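Local coordinates for protein triosephosphate isomerase (Toxoplasma gondii, PDB 5UPR) that probably interconverts D-glyceraldehyde 3-phosphate and dihydroxyacetone phosphate in glycolysis and gluconeogenesis, working as a homodimer of TIM-barrel subunits, at residues 14-19 / 47-52; 43-48 / 66-71; 95-100 / 133-138; 173-178 / 217-222. All coordinates share one frame; numbering follows the deposited sequence.

How the contacts relate
All four contacts join neighbouring strands of the TIM barrel, contact 1 at the strand ends and in the loops that follow. Contact 1 pairs strands 10-15 and 42-47, contact 2 pairs 42-47 and 65-69, contact 3 pairs 97-100 and 133-138, and contact 4 pairs 174-178 and 220-222. Contacts 1 and 2 overlap at Ala47 and Pro48, their centres about 8 Å apart; contacts 3 and 4 follow in series along the chain. Backbone pairing of 65-69 with 97-100 and of 133-138 with 174-178 links the set into one sheet. Centres of contacts 1 and 4 are about 20 Å apart, yet an Asp43-Arg219 salt bridge ties contact 2 to contact 4. Contact 1 and Gln70 of contact 2 help form the homodimer interface.

Contact 1: 14-19 / 47-52; sequences GNWKCN and APPSLF
Trp16 lays its indole against Pro48 where the first two strands of the TIM barrel, 10-15 and 42-47, run out into loops at their C-terminal ends. Pro48 CB sits over one face of the six-membered ring, 4.1 Å from its centroid, in a CH-pi contact. Ala47 C covers the rim of that same face. With CG anti to its own carbonyl carbon (chi1 -61°), Trp16 swings its ring over the 47-48 backbone, and Pro49 CD approaches Trp16 CE3 at 3.9 Å.

The backbones are held in parallel pairing about Asn15 and Ala47. Ala47 N donates to Gly14 O at 2.8 Å. The return bond, from Trp16 N to Ala47 O, is longer at 3.2 Å, and its donor stands above the plane of a carbonyl that also accepts from Gln70 NE2.

Bonds within 14-19 then shape the loop. Asn15 OD1 accepts from Lys17 N at 3.0 Å, forming an Asx turn, while Asn15 ND2 reaches Thr82 of the second subunit. Asn19 ND2 donates to Trp16 O at 3.0 Å, in the plane of that carbonyl. Lys17 points away from 47-52; its ammonium group forms a salt bridge with Glu104, and the nearest atoms of its side chain and a bound sulfate, probably from the crystallisation liquor, are about 4 Å apart. Helix 22-34 packs on Trp16 through Thr25 and Leu28. Pro49 CG presses to 3.2 Å from Asn19 O, a buried carbonyl oxygen with no hydrogen-bonding partner in the model.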
loop_
_atom_site.group_PDB
_atom_site.type_symbol
_atom_site.label_atom_id
_atom_site.label_comp_id
_atom_site.label_asym_id
_atom_site.label_seq_id
_atom_site.Cartn_x
_atom_site.Cartn_y
_atom_site.Cartn_z
ATOM N N GLY A 14 -12.511 -7.895 -10.089
ATOM C CA GLY A 14 -12.487 -8.726 -8.873
ATOM C C GLY A 14 -11.535 -8.089 -7.876
ATOM O O GLY A 14 -10.344 -8.094 -8.096
ATOM N N ASN A 15 -12.066 -7.532 -6.769
ATOM C CA ASN A 15 -11.270 -6.888 -5.766
ATOM C C ASN A 15 -11.088 -7.941 -4.632
ATOM O O ASN A 15 -11.999 -8.140 -3.826
ATOM C CB ASN A 15 -11.988 -5.650 -5.225
ATOM C CG ASN A 15 -11.206 -4.950 -4.099
ATOM O OD1 ASN A 15 -10.056 -5.324 -3.806
ATOM N ND2 ASN A 15 -11.826 -3.922 -3.466
ATOM N N TRP A 16 -9.890 -8.486 -4.522
ATOM C CA TRP A 16 -9.602 -9.540 -3.517
ATOM C C TRP A 16 -9.453 -8.940 -2.137
ATOM O O TRP A 16 -9.495 -9.674 -1.166
ATOM C CB TRP A 16 -8.319 -10.330 -3.849
ATOM C CG TRP A 16 -8.307 -11.066 -5.123
ATOM C CD1 TRP A 16 -9.224 -11.036 -6.063
ATOM C CD2 TRP A 16 -7.267 -11.917 -5.597
ATOM N NE1 TRP A 16 -8.865 -11.824 -7.141
ATOM C CE2 TRP A 16 -7.642 -12.355 -6.889
ATOM C CE3 TRP A 16 -6.032 -12.321 -5.084
ATOM C CZ2 TRP A 16 -6.853 -13.200 -7.663
ATOM C CZ3 TRP A 16 -5.233 -13.157 -5.873
ATOM C CH2 TRP A 16 -5.669 -13.586 -7.145
ATOM N N LYS A 17 -9.328 -7.611 -2.038
ATOM C CA LYS A 17 -9.108 -6.938 -0.780
ATOM C C LYS A 17 -7.914 -7.546 -0.013
ATOM O O LYS A 17 -6.942 -7.993 -0.675
ATOM C CB LYS A 17 -10.398 -6.823 0.026
ATOM C CG LYS A 17 -11.573 -6.263 -0.754
ATOM C CD LYS A 17 -12.826 -6.028 0.108
ATOM C CE LYS A 17 -13.946 -5.400 -0.810
ATOM N NZ LYS A 17 -15.150 -5.052 0.032
ATOM N N CYS A 18 -7.957 -7.558 1.318
ATOM C CA CYS A 18 -6.804 -7.993 2.138
ATOM C C CYS A 18 -6.975 -9.482 2.433
ATOM O O CYS A 18 -7.196 -9.908 3.587
ATOM C CB CYS A 18 -6.679 -7.118 3.411
ATOM S SG CYS A 18 -5.174 -7.465 4.347
ATOM N N ASN A 19 -6.878 -10.227 1.347
ATOM C CA ASN A 19 -7.020 -11.709 1.322
ATOM C C ASN A 19 -6.012 -12.226 0.315
ATOM O O ASN A 19 -5.953 -11.720 -0.828
ATOM C CB ASN A 19 -8.429 -12.116 0.875
ATOM C CG ASN A 19 -9.492 -11.685 1.880
ATOM O OD1 ASN A 19 -9.659 -12.346 2.893
ATOM N ND2 ASN A 19 -10.178 -10.582 1.595
ATOM N N ALA A 47 -7.697 -7.667 -8.937
ATOM C CA ALA A 47 -6.888 -6.873 -8.091
ATOM C C ALA A 47 -6.419 -7.663 -6.815
ATOM O O ALA A 47 -7.062 -7.587 -5.749
ATOM C CB ALA A 47 -7.630 -5.608 -7.693
ATOM N N PRO A 48 -5.300 -8.389 -6.926
ATOM C CA PRO A 48 -4.678 -9.042 -5.781
ATOM C C PRO A 48 -4.015 -8.039 -4.854
ATOM O O PRO A 48 -3.740 -6.897 -5.288
ATOM C CB PRO A 48 -3.556 -9.881 -6.440
ATOM C CG PRO A 48 -3.755 -9.857 -7.875
ATOM C CD PRO A 48 -4.477 -8.568 -8.139
ATOM N N PRO A 49 -3.727 -8.440 -3.610
ATOM C CA PRO A 49 -2.881 -7.590 -2.759
ATOM C C PRO A 49 -1.515 -7.432 -3.467
ATOM O O PRO A 49 -1.080 -8.353 -4.224
ATOM C CB PRO A 49 -2.727 -8.410 -1.425
ATOM C CG PRO A 49 -3.816 -9.439 -1.489
ATOM C CD PRO A 49 -4.056 -9.706 -2.962
ATOM N N SER A 50 -0.868 -6.301 -3.238
ATOM C CA SER A 50 0.299 -5.924 -4.022
ATOM C C SER A 50 1.428 -6.967 -3.957
ATOM O O SER A 50 2.191 -7.126 -4.914
ATOM C CB SER A 50 0.800 -4.546 -3.666
ATOM O OG SER A 50 1.222 -4.464 -2.325
ATOM N N LEU A 51 1.534 -7.667 -2.844
ATOM C CA LEU A 51 2.543 -8.719 -2.636
ATOM C C LEU A 51 2.515 -9.852 -3.672
ATOM O O LEU A 51 3.564 -10.434 -3.958
ATOM C CB LEU A 51 2.382 -9.355 -1.249
ATOM C CG LEU A 51 2.676 -8.563 -0.008
ATOM C CD1 LEU A 51 2.463 -9.407 1.243
ATOM C CD2 LEU A 51 4.164 -8.041 0.024
ATOM N N PHE A 52 1.325 -10.142 -4.219
ATOM C CA PHE A 52 1.033 -11.257 -5.106
ATOM C C PHE A 52 0.848 -10.869 -6.600
ATOM O O PHE A 52 0.643 -11.749 -7.443
ATOM C CB PHE A 52 -0.239 -12.009 -4.601
ATOM C CG PHE A 52 -0.107 -12.513 -3.193
ATOM C CD1 PHE A 52 0.753 -13.560 -2.920
ATOM C CD2 PHE A 52 -0.714 -11.853 -2.123
ATOM C CE1 PHE A 52 0.945 -13.997 -1.605
ATOM C CE2 PHE A 52 -0.529 -12.263 -0.833
ATOM C CZ PHE A 52 0.319 -13.335 -0.543
#

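Contact 2: 43-48 / 66-71; sequences DVVVAP and QVAAQD
Val44, Val46 and Gln66 pair through backbone bonds that zip strand 43-47 to strand 66-69. Gln66 N donates to Val44 O, and Val46 N to Gln66 O. Ala68 N then meets Val46 O at 2.8 Å, with a more bent N-H...O angle of 142°. CA-H...O contacts reinforce these bonds: Val45 CA lies 3.3 Å from Gln66 O, and Ala47 CA is equally near Ala68 O. That last oxygen is buried and has no hydrogen-bonding partner in the model, so the CH contact from Ala47 CA and the nearby Pro48 CD are what it meets here.

The strands are the two parallel arms of a beta-alpha-beta unit whose connection contains helix 53-59, and their short axes diverge by 39°, consistent with the twist of a TIM barrel. The apolar pairs centre on Ala68 CB, which meets Ala47 CB and Val45 CG1. Val45, its CG1 anti to the backbone N, sets that methyl 3.7 Å from Ala68 CB on the side where both side chains also touch Trp97. Outside the pair, Val67 turns to the other face, against Val56 and Gln57 of helix 53-59.

Side-chain and water bonds take over at the strand ends. Gln70, extended past CG, brings NE2 to 2.9 Å from Ala47 O. The same amide nitrogen also donates to Lys17 O, and OE1 accepts from Gly83 N of the second subunit. A water donates to Pro48 O and accepts from Gln70 N, each at 2.8 Å.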
loop_
_atom_site.group_PDB
_atom_site.type_symbol
_atom_site.label_atom_id
_atom_site.label_comp_id
_atom_site.label_asym_id
_atom_site.label_seq_id
_atom_site.Cartn_x
_atom_site.Cartn_y
_atom_site.Cartn_z
ATOM N N ASP A 43 -14.168 -7.468 -20.602
ATOM C CA ASP A 43 -12.877 -7.132 -19.976
ATOM C C ASP A 43 -12.950 -7.629 -18.522
ATOM O O ASP A 43 -13.856 -7.267 -17.759
ATOM C CB ASP A 43 -12.705 -5.613 -19.966
ATOM C CG ASP A 43 -12.573 -5.020 -21.353
ATOM O OD1 ASP A 43 -12.060 -5.719 -22.240
ATOM O OD2 ASP A 43 -13.020 -3.883 -21.593
ATOM N N VAL A 44 -12.040 -8.499 -18.145
ATOM C CA VAL A 44 -11.933 -8.989 -16.802
ATOM C C VAL A 44 -10.658 -8.401 -16.154
ATOM O O VAL A 44 -9.581 -8.510 -16.701
ATOM C CB VAL A 44 -11.940 -10.506 -16.743
ATOM C CG1 VAL A 44 -11.732 -11.011 -15.323
ATOM C CG2 VAL A 44 -13.253 -11.053 -17.329
ATOM N N VAL A 45 -10.819 -7.818 -14.950
ATOM C CA VAL A 45 -9.641 -7.311 -14.217
ATOM C C VAL A 45 -9.649 -7.891 -12.799
ATOM O O VAL A 45 -10.705 -7.889 -12.159
ATOM C CB VAL A 45 -9.658 -5.766 -14.197
ATOM C CG1 VAL A 45 -8.533 -5.197 -13.329
ATOM C CG2 VAL A 45 -9.577 -5.200 -15.612
ATOM N N VAL A 46 -8.513 -8.386 -12.324
ATOM C CA VAL A 46 -8.384 -8.864 -10.942
ATOM C C VAL A 46 -7.354 -8.018 -10.176
ATOM O O VAL A 46 -6.304 -7.654 -10.741
ATOM C CB VAL A 46 -8.093 -10.358 -10.847
ATOM C CG1 VAL A 46 -9.223 -11.139 -11.517
ATOM C CG2 VAL A 46 -6.825 -10.725 -11.533
ATOM N N ALA A 47 -7.697 -7.667 -8.937
ATOM C CA ALA A 47 -6.888 -6.873 -8.091
ATOM C C ALA A 47 -6.419 -7.663 -6.815
ATOM O O ALA A 47 -7.062 -7.587 -5.749
ATOM C CB ALA A 47 -7.630 -5.608 -7.693
ATOM N N PRO A 48 -5.300 -8.389 -6.926
ATOM C CA PRO A 48 -4.678 -9.042 -5.781
ATOM C C PRO A 48 -4.015 -8.039 -4.854
ATOM O O PRO A 48 -3.740 -6.897 -5.288
ATOM C CB PRO A 48 -3.556 -9.881 -6.440
ATOM C CG PRO A 48 -3.755 -9.857 -7.875
ATOM C CD PRO A 48 -4.477 -8.568 -8.139
ATOM N N GLN A 66 -6.644 -9.038 -17.051
ATOM C CA GLN A 66 -5.599 -8.095 -16.729
ATOM C C GLN A 66 -5.519 -7.947 -15.221
ATOM O O GLN A 66 -6.450 -8.264 -14.503
ATOM C CB GLN A 66 -5.911 -6.773 -17.404
ATOM C CG GLN A 66 -5.889 -6.813 -18.930
ATOM C CD GLN A 66 -5.879 -5.443 -19.517
ATOM O OE1 GLN A 66 -6.854 -4.746 -19.455
ATOM N NE2 GLN A 66 -4.734 -5.024 -20.034
ATOM N N VAL A 67 -4.387 -7.425 -14.757
ATOM C CA VAL A 67 -4.159 -7.282 -13.304
ATOM C C VAL A 67 -4.257 -5.817 -12.900
ATOM O O VAL A 67 -4.005 -4.919 -13.703
ATOM C CB VAL A 67 -2.857 -7.900 -12.828
ATOM C CG1 VAL A 67 -2.757 -9.325 -13.327
ATOM C CG2 VAL A 67 -1.662 -7.139 -13.388
ATOM N N ALA A 68 -4.629 -5.593 -11.653
ATOM C CA ALA A 68 -4.729 -4.269 -11.039
ATOM C C ALA A 68 -4.087 -4.203 -9.663
ATOM O O ALA A 68 -4.117 -5.192 -8.938
ATOM C CB ALA A 68 -6.178 -3.868 -10.876
ATOM N N ALA A 69 -3.608 -3.025 -9.267
ATOM C CA ALA A 69 -3.348 -2.793 -7.868
ATOM C C ALA A 69 -4.612 -2.253 -7.217
ATOM O O ALA A 69 -5.442 -1.627 -7.881
ATOM C CB ALA A 69 -2.169 -1.783 -7.706
ATOM N N GLN A 70 -4.722 -2.422 -5.888
ATOM C CA GLN A 70 -5.882 -1.960 -5.089
ATOM C C GLN A 70 -5.830 -0.488 -4.649
ATOM O O GLN A 70 -6.800 -0.028 -3.988
ATOM C CB GLN A 70 -6.023 -2.863 -3.844
ATOM C CG GLN A 70 -6.431 -4.304 -4.149
ATOM C CD GLN A 70 -6.502 -5.197 -2.895
ATOM O OE1 GLN A 70 -6.603 -4.675 -1.737
ATOM N NE2 GLN A 70 -6.487 -6.532 -3.105
ATOM N N ASP A 71 -4.723 0.219 -4.971
ATOM C CA ASP A 71 -4.533 1.628 -4.591
ATOM C C ASP A 71 -3.323 2.073 -5.371
ATOM O O ASP A 71 -2.587 1.244 -5.936
ATOM C CB ASP A 71 -4.251 1.754 -3.096
ATOM C CG ASP A 71 -4.189 3.206 -2.570
ATOM O OD1 ASP A 71 -4.783 4.148 -3.131
ATOM O OD2 ASP A 71 -3.457 3.389 -1.556
HETATM O O HOH W 1 -2.952 -4.305 -4.735
#

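Contact 3: 95-100 / 133-138; sequences IPWVVL and SVILCI
Val98 O is gripped from the neighbouring strand by two groups of 133-138: Ile135 N donates to it at 2.8 Å, and Val134 CA adds a CH contact at 3.3 Å. Donors alternate between the two chains along these parallel TIM-barrel strands. Pro96 O takes Ser133 N, Ser133 O takes Val98 N, and Ile135 O takes Leu100 N in an almost straight bond with an angle of 174°. Leu100 O closes the series by accepting from Cys137 N at 2.9 Å. Between the short segments the axes diverge by 21°.

Trp97 makes an extensive side-chain contact. Its six-membered ring lies flat over Ser133, whose CB stands 3.3 Å from the centroid, close to the ring normal, in a tight CH-pi contact. Ile135 CG1 touches Trp97 CE3 at 3.8 Å. Outside the contact, the ring meets Phe11 edge-to-face. Val99 follows on the same face of the sheet, its CG1 anti to the backbone N (chi1 -180°), which sets that methyl 3.9 Å from Cys137 SG.

On the opposite face, Val98 CG2 packs against Val134 CG2, and Leu100 CD1 against Val134 CG1. This layer faces helix 117-129, where Val124 touches Leu100 and Ala127 and Leu128 touch Val134. Backbone polarity is thus met strand to strand while both faces stay mainly apolar, and the indole N-H donates to Gln66 OE1 on the adjoining strand 65-69.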
loop_
_atom_site.group_PDB
_atom_site.type_symbol
_atom_site.label_atom_id
_atom_site.label_comp_id
_atom_site.label_asym_id
_atom_site.label_seq_id
_atom_site.Cartn_x
_atom_site.Cartn_y
_atom_site.Cartn_z
ATOM N N ILE A 95 1.599 -3.286 -14.903
ATOM C CA ILE A 95 0.295 -3.417 -14.303
ATOM C C ILE A 95 -0.589 -2.360 -14.968
ATOM O O ILE A 95 -0.317 -1.169 -14.801
ATOM C CB ILE A 95 0.394 -3.204 -12.785
ATOM C CG1 ILE A 95 1.299 -4.273 -12.155
ATOM C CG2 ILE A 95 -1.016 -3.209 -12.164
ATOM C CD1 ILE A 95 1.798 -3.935 -10.760
ATOM N N PRO A 96 -1.659 -2.788 -15.714
ATOM C CA PRO A 96 -2.388 -1.751 -16.487
ATOM C C PRO A 96 -3.498 -1.021 -15.740
ATOM O O PRO A 96 -3.876 0.052 -16.207
ATOM C CB PRO A 96 -2.957 -2.511 -17.684
ATOM C CG PRO A 96 -2.949 -3.961 -17.267
ATOM C CD PRO A 96 -1.967 -4.158 -16.164
ATOM N N TRP A 97 -3.960 -1.530 -14.581
ATOM C CA TRP A 97 -5.104 -0.982 -13.891
ATOM C C TRP A 97 -4.813 -0.687 -12.435
ATOM O O TRP A 97 -4.017 -1.373 -11.803
ATOM C CB TRP A 97 -6.316 -1.940 -13.929
ATOM C CG TRP A 97 -6.950 -2.035 -15.256
ATOM C CD1 TRP A 97 -6.600 -2.886 -16.230
ATOM C CD2 TRP A 97 -8.065 -1.290 -15.760
ATOM N NE1 TRP A 97 -7.389 -2.722 -17.321
ATOM C CE2 TRP A 97 -8.277 -1.719 -17.091
ATOM C CE3 TRP A 97 -8.868 -0.273 -15.243
ATOM C CZ2 TRP A 97 -9.261 -1.195 -17.910
ATOM C CZ3 TRP A 97 -9.863 0.283 -16.064
ATOM C CH2 TRP A 97 -10.052 -0.193 -17.364
ATOM N N VAL A 98 -5.537 0.291 -11.900
ATOM C CA VAL A 98 -5.603 0.537 -10.476
ATOM C C VAL A 98 -7.055 0.795 -10.017
ATOM O O VAL A 98 -7.831 1.400 -10.765
ATOM C CB VAL A 98 -4.753 1.737 -10.042
ATOM C CG1 VAL A 98 -3.294 1.352 -10.218
ATOM C CG2 VAL A 98 -5.084 3.037 -10.771
ATOM N N VAL A 99 -7.354 0.373 -8.786
ATOM C CA VAL A 99 -8.588 0.723 -8.094
ATOM C C VAL A 99 -8.328 1.927 -7.224
ATOM O O VAL A 99 -7.358 1.924 -6.427
ATOM C CB VAL A 99 -9.064 -0.443 -7.213
ATOM C CG1 VAL A 99 -10.362 -0.087 -6.481
ATOM C CG2 VAL A 99 -9.216 -1.771 -8.061
ATOM N N LEU A 100 -9.154 2.984 -7.369
ATOM C CA LEU A 100 -8.971 4.209 -6.560
ATOM C C LEU A 100 -10.259 4.650 -5.932
ATOM O O LEU A 100 -11.354 4.520 -6.545
ATOM C CB LEU A 100 -8.421 5.311 -7.467
ATOM C CG LEU A 100 -6.933 5.153 -7.831
ATOM C CD1 LEU A 100 -6.441 6.290 -8.723
ATOM C CD2 LEU A 100 -6.086 5.124 -6.567
ATOM N N SER A 133 -5.001 2.800 -16.523
ATOM C CA SER A 133 -6.466 2.844 -16.426
ATOM C C SER A 133 -6.924 2.696 -14.970
ATOM O O SER A 133 -6.276 2.065 -14.172
ATOM C CB SER A 133 -7.073 1.742 -17.299
ATOM O OG SER A 133 -6.810 2.022 -18.648
ATOM N N VAL A 134 -8.050 3.308 -14.649
ATOM C CA VAL A 134 -8.513 3.502 -13.273
ATOM C C VAL A 134 -9.943 3.003 -13.116
ATOM O O VAL A 134 -10.820 3.391 -13.896
ATOM C CB VAL A 134 -8.496 5.007 -12.951
ATOM C CG1 VAL A 134 -9.129 5.266 -11.581
ATOM C CG2 VAL A 134 -7.046 5.529 -13.012
ATOM N N ILE A 135 -10.172 2.161 -12.125
ATOM C CA ILE A 135 -11.504 1.860 -11.633
ATOM C C ILE A 135 -11.780 2.857 -10.495
ATOM O O ILE A 135 -11.238 2.700 -9.381
ATOM C CB ILE A 135 -11.601 0.413 -11.160
ATOM C CG1 ILE A 135 -11.281 -0.553 -12.289
ATOM C CG2 ILE A 135 -12.991 0.122 -10.619
ATOM C CD1 ILE A 135 -11.042 -2.000 -11.802
ATOM N N LEU A 136 -12.552 3.896 -10.796
ATOM C CA LEU A 136 -12.873 4.933 -9.833
ATOM C C LEU A 136 -14.146 4.600 -9.049
ATOM O O LEU A 136 -15.224 4.556 -9.653
ATOM C CB LEU A 136 -13.050 6.281 -10.551
ATOM C CG LEU A 136 -13.690 7.445 -9.772
ATOM C CD1 LEU A 136 -12.789 7.789 -8.568
ATOM C CD2 LEU A 136 -13.859 8.651 -10.660
ATOM N N CYS A 137 -14.017 4.416 -7.734
ATOM C CA CYS A 137 -15.129 4.034 -6.869
ATOM C C CYS A 137 -15.841 5.260 -6.274
ATOM O O CYS A 137 -15.212 6.182 -5.798
ATOM C CB CYS A 137 -14.647 3.090 -5.734
ATOM S SG CYS A 137 -13.833 1.585 -6.302
ATOM N N ILE A 138 -17.154 5.250 -6.319
ATOM C CA ILE A 138 -18.013 6.304 -5.686
ATOM C C ILE A 138 -19.198 5.604 -5.049
ATOM O O ILE A 138 -19.475 4.455 -5.358
ATOM C CB ILE A 138 -18.544 7.344 -6.746
ATOM C CG1 ILE A 138 -19.380 6.704 -7.833
ATOM C CG2 ILE A 138 -17.430 8.093 -7.413
ATOM C CD1 ILE A 138 -19.972 7.626 -8.843
#

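Contact 4: 173-178 / 217-222; sequences SIVIAY and ATRVIY
Ile176 N donates to Arg219 O, the first of the direct bonds between these parallel TIM-barrel strands. One step earlier, Ile174 and Arg219 are joined through a water. This water donates to Ile174 O at 2.8 Å and accepts from both Arg219 N and Arg219 NE. It lies at the guanidinium edge, in plane, where the bends of the arginine chain at chi2 and chi3 bring NE back toward its own backbone. Arg219 NH1 goes on to a salt bridge with Asp43 and a hydrogen bond to Arg9 O, and NH2 rests near Val175 CG2.

Direct bonds continue towards the C-terminal ends of the strands. Ile176 O accepts from Ile221 N at 2.7 Å, and Ile221 O from Tyr178 N at 2.8 Å. Val220 N instead finds Asp241 OD2, outside the pair.

Val175, Ala177 and Ile221 share one face. Ile221 CG1, held between its backbone N and carbonyl carbon (chi1 64°), reaches Ala177 CB at 3.8 Å, while its CD1 meets Val175 CG1. On the other face Tyr178 CD2 lies 4.1 Å from Tyr222 CD1. Their hydroxyls lead elsewhere: Tyr178 OH bonds with Glu140 and Arg145, Tyr222 OH with Gly224 O and Ala190 N. Thr218 OG1 bonds to Val214 O, and its CG2 faces Ile174 O. The water satisfies three polar atoms at once, and at the N-terminal end of the strands Asp43, which also pairs with Arg9, probably offsets part of the charge of Arg219.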
loop_
_atom_site.group_PDB
_atom_site.type_symbol
_atom_site.label_atom_id
_atom_site.label_comp_id
_atom_site.label_asym_id
_atom_site.label_seq_id
_atom_site.Cartn_x
_atom_site.Cartn_y
_atom_site.Cartn_z
ATOM N N SER A 173 -9.730 6.385 -20.104
ATOM C CA SER A 173 -9.178 5.249 -19.354
ATOM C C SER A 173 -9.758 5.142 -17.944
ATOM O O SER A 173 -9.115 4.537 -17.061
ATOM C CB SER A 173 -7.676 5.465 -19.281
ATOM O OG SER A 173 -7.106 5.485 -20.567
ATOM N N ILE A 174 -10.940 5.720 -17.714
ATOM C CA ILE A 174 -11.713 5.563 -16.477
ATOM C C ILE A 174 -12.923 4.638 -16.673
ATOM O O ILE A 174 -13.582 4.701 -17.681
ATOM C CB ILE A 174 -12.200 6.924 -15.962
ATOM C CG1 ILE A 174 -10.988 7.716 -15.401
ATOM C CG2 ILE A 174 -13.273 6.822 -14.910
ATOM C CD1 ILE A 174 -11.321 9.109 -15.011
ATOM N N VAL A 175 -13.117 3.744 -15.697
ATOM C CA VAL A 175 -14.326 2.951 -15.464
ATOM C C VAL A 175 -14.840 3.397 -14.108
ATOM O O VAL A 175 -14.078 3.507 -13.169
ATOM C CB VAL A 175 -13.992 1.462 -15.436
ATOM C CG1 VAL A 175 -15.142 0.634 -14.846
ATOM C CG2 VAL A 175 -13.651 0.974 -16.856
ATOM N N ILE A 176 -16.111 3.718 -13.987
ATOM C CA ILE A 176 -16.687 4.172 -12.722
ATOM C C ILE A 176 -17.361 2.961 -12.037
ATOM O O ILE A 176 -18.166 2.243 -12.673
ATOM C CB ILE A 176 -17.741 5.264 -12.965
ATOM C CG1 ILE A 176 -17.033 6.508 -13.518
ATOM C CG2 ILE A 176 -18.492 5.622 -11.628
ATOM C CD1 ILE A 176 -17.929 7.686 -13.781
ATOM N N ALA A 177 -17.010 2.709 -10.780
ATOM C CA ALA A 177 -17.647 1.660 -9.999
ATOM C C ALA A 177 -18.574 2.311 -8.984
ATOM O O ALA A 177 -18.123 3.044 -8.119
ATOM C CB ALA A 177 -16.635 0.792 -9.286
ATOM N N TYR A 178 -19.867 2.065 -9.147
ATOM C CA TYR A 178 -20.866 2.605 -8.244
ATOM C C TYR A 178 -21.077 1.527 -7.212
ATOM O O TYR A 178 -21.637 0.461 -7.553
ATOM C CB TYR A 178 -22.174 2.959 -8.959
ATOM C CG TYR A 178 -23.275 3.242 -7.965
ATOM C CD1 TYR A 178 -23.122 4.220 -7.016
ATOM C CD2 TYR A 178 -24.444 2.494 -7.951
ATOM C CE1 TYR A 178 -24.083 4.418 -6.027
ATOM C CE2 TYR A 178 -25.417 2.689 -6.975
ATOM C CZ TYR A 178 -25.234 3.665 -6.011
ATOM O OH TYR A 178 -26.150 3.900 -5.024
ATOM N N ALA A 217 -19.143 6.429 -23.720
ATOM C CA ALA A 217 -18.064 5.466 -23.740
ATOM C C ALA A 217 -17.703 4.896 -22.356
ATOM O O ALA A 217 -17.159 3.791 -22.271
ATOM C CB ALA A 217 -16.846 6.066 -24.381
ATOM N N THR A 218 -17.998 5.615 -21.265
ATOM C CA THR A 218 -17.460 5.225 -19.982
ATOM C C THR A 218 -18.259 4.029 -19.422
ATOM O O THR A 218 -19.482 4.116 -19.260
ATOM C CB THR A 218 -17.461 6.411 -18.996
ATOM O OG1 THR A 218 -16.747 7.531 -19.537
ATOM C CG2 THR A 218 -16.893 6.018 -17.655
ATOM N N ARG A 219 -17.587 2.908 -19.129
ATOM C CA ARG A 219 -18.276 1.841 -18.399
ATOM C C ARG A 219 -18.623 2.286 -16.946
ATOM O O ARG A 219 -17.779 2.857 -16.234
ATOM C CB ARG A 219 -17.446 0.564 -18.344
ATOM C CG ARG A 219 -17.534 -0.296 -19.553
ATOM C CD ARG A 219 -16.694 0.202 -20.763
ATOM N NE ARG A 219 -15.267 0.269 -20.491
ATOM C CZ ARG A 219 -14.415 -0.773 -20.543
ATOM N NH1 ARG A 219 -14.826 -1.998 -20.840
ATOM N NH2 ARG A 219 -13.144 -0.588 -20.278
ATOM N N VAL A 220 -19.850 2.068 -16.544
ATOM C CA VAL A 220 -20.306 2.265 -15.148
ATOM C C VAL A 220 -20.709 0.891 -14.618
ATOM O O VAL A 220 -21.733 0.297 -15.075
ATOM C CB VAL A 220 -21.443 3.251 -15.015
ATOM C CG1 VAL A 220 -21.707 3.574 -13.548
ATOM C CG2 VAL A 220 -21.121 4.530 -15.743
ATOM N N ILE A 221 -19.909 0.373 -13.663
ATOM C CA ILE A 221 -20.111 -0.966 -13.125
ATOM C C ILE A 221 -20.673 -0.918 -11.683
ATOM O O ILE A 221 -20.433 0.045 -10.936
ATOM C CB ILE A 221 -18.850 -1.822 -13.191
ATOM C CG1 ILE A 221 -17.731 -1.242 -12.307
ATOM C CG2 ILE A 221 -18.385 -1.940 -14.630
ATOM C CD1 ILE A 221 -16.416 -2.005 -12.386
ATOM N N TYR A 222 -21.453 -1.931 -11.310
ATOM C CA TYR A 222 -22.120 -1.964 -10.012
ATOM C C TYR A 222 -21.320 -2.886 -9.062
ATOM O O TYR A 222 -20.892 -4.008 -9.445
ATOM C CB TYR A 222 -23.643 -2.456 -10.131
ATOM C CG TYR A 222 -24.195 -2.698 -8.755
ATOM C CD1 TYR A 222 -24.708 -1.634 -7.985
ATOM C CD2 TYR A 222 -24.123 -3.957 -8.160
ATOM C CE1 TYR A 222 -25.113 -1.853 -6.645
ATOM C CE2 TYR A 222 -24.509 -4.174 -6.844
ATOM C CZ TYR A 222 -24.992 -3.137 -6.092
ATOM O OH TYR A 222 -25.367 -3.372 -4.788
HETATM O O HOH W 2 -14.611 2.940 -19.528
#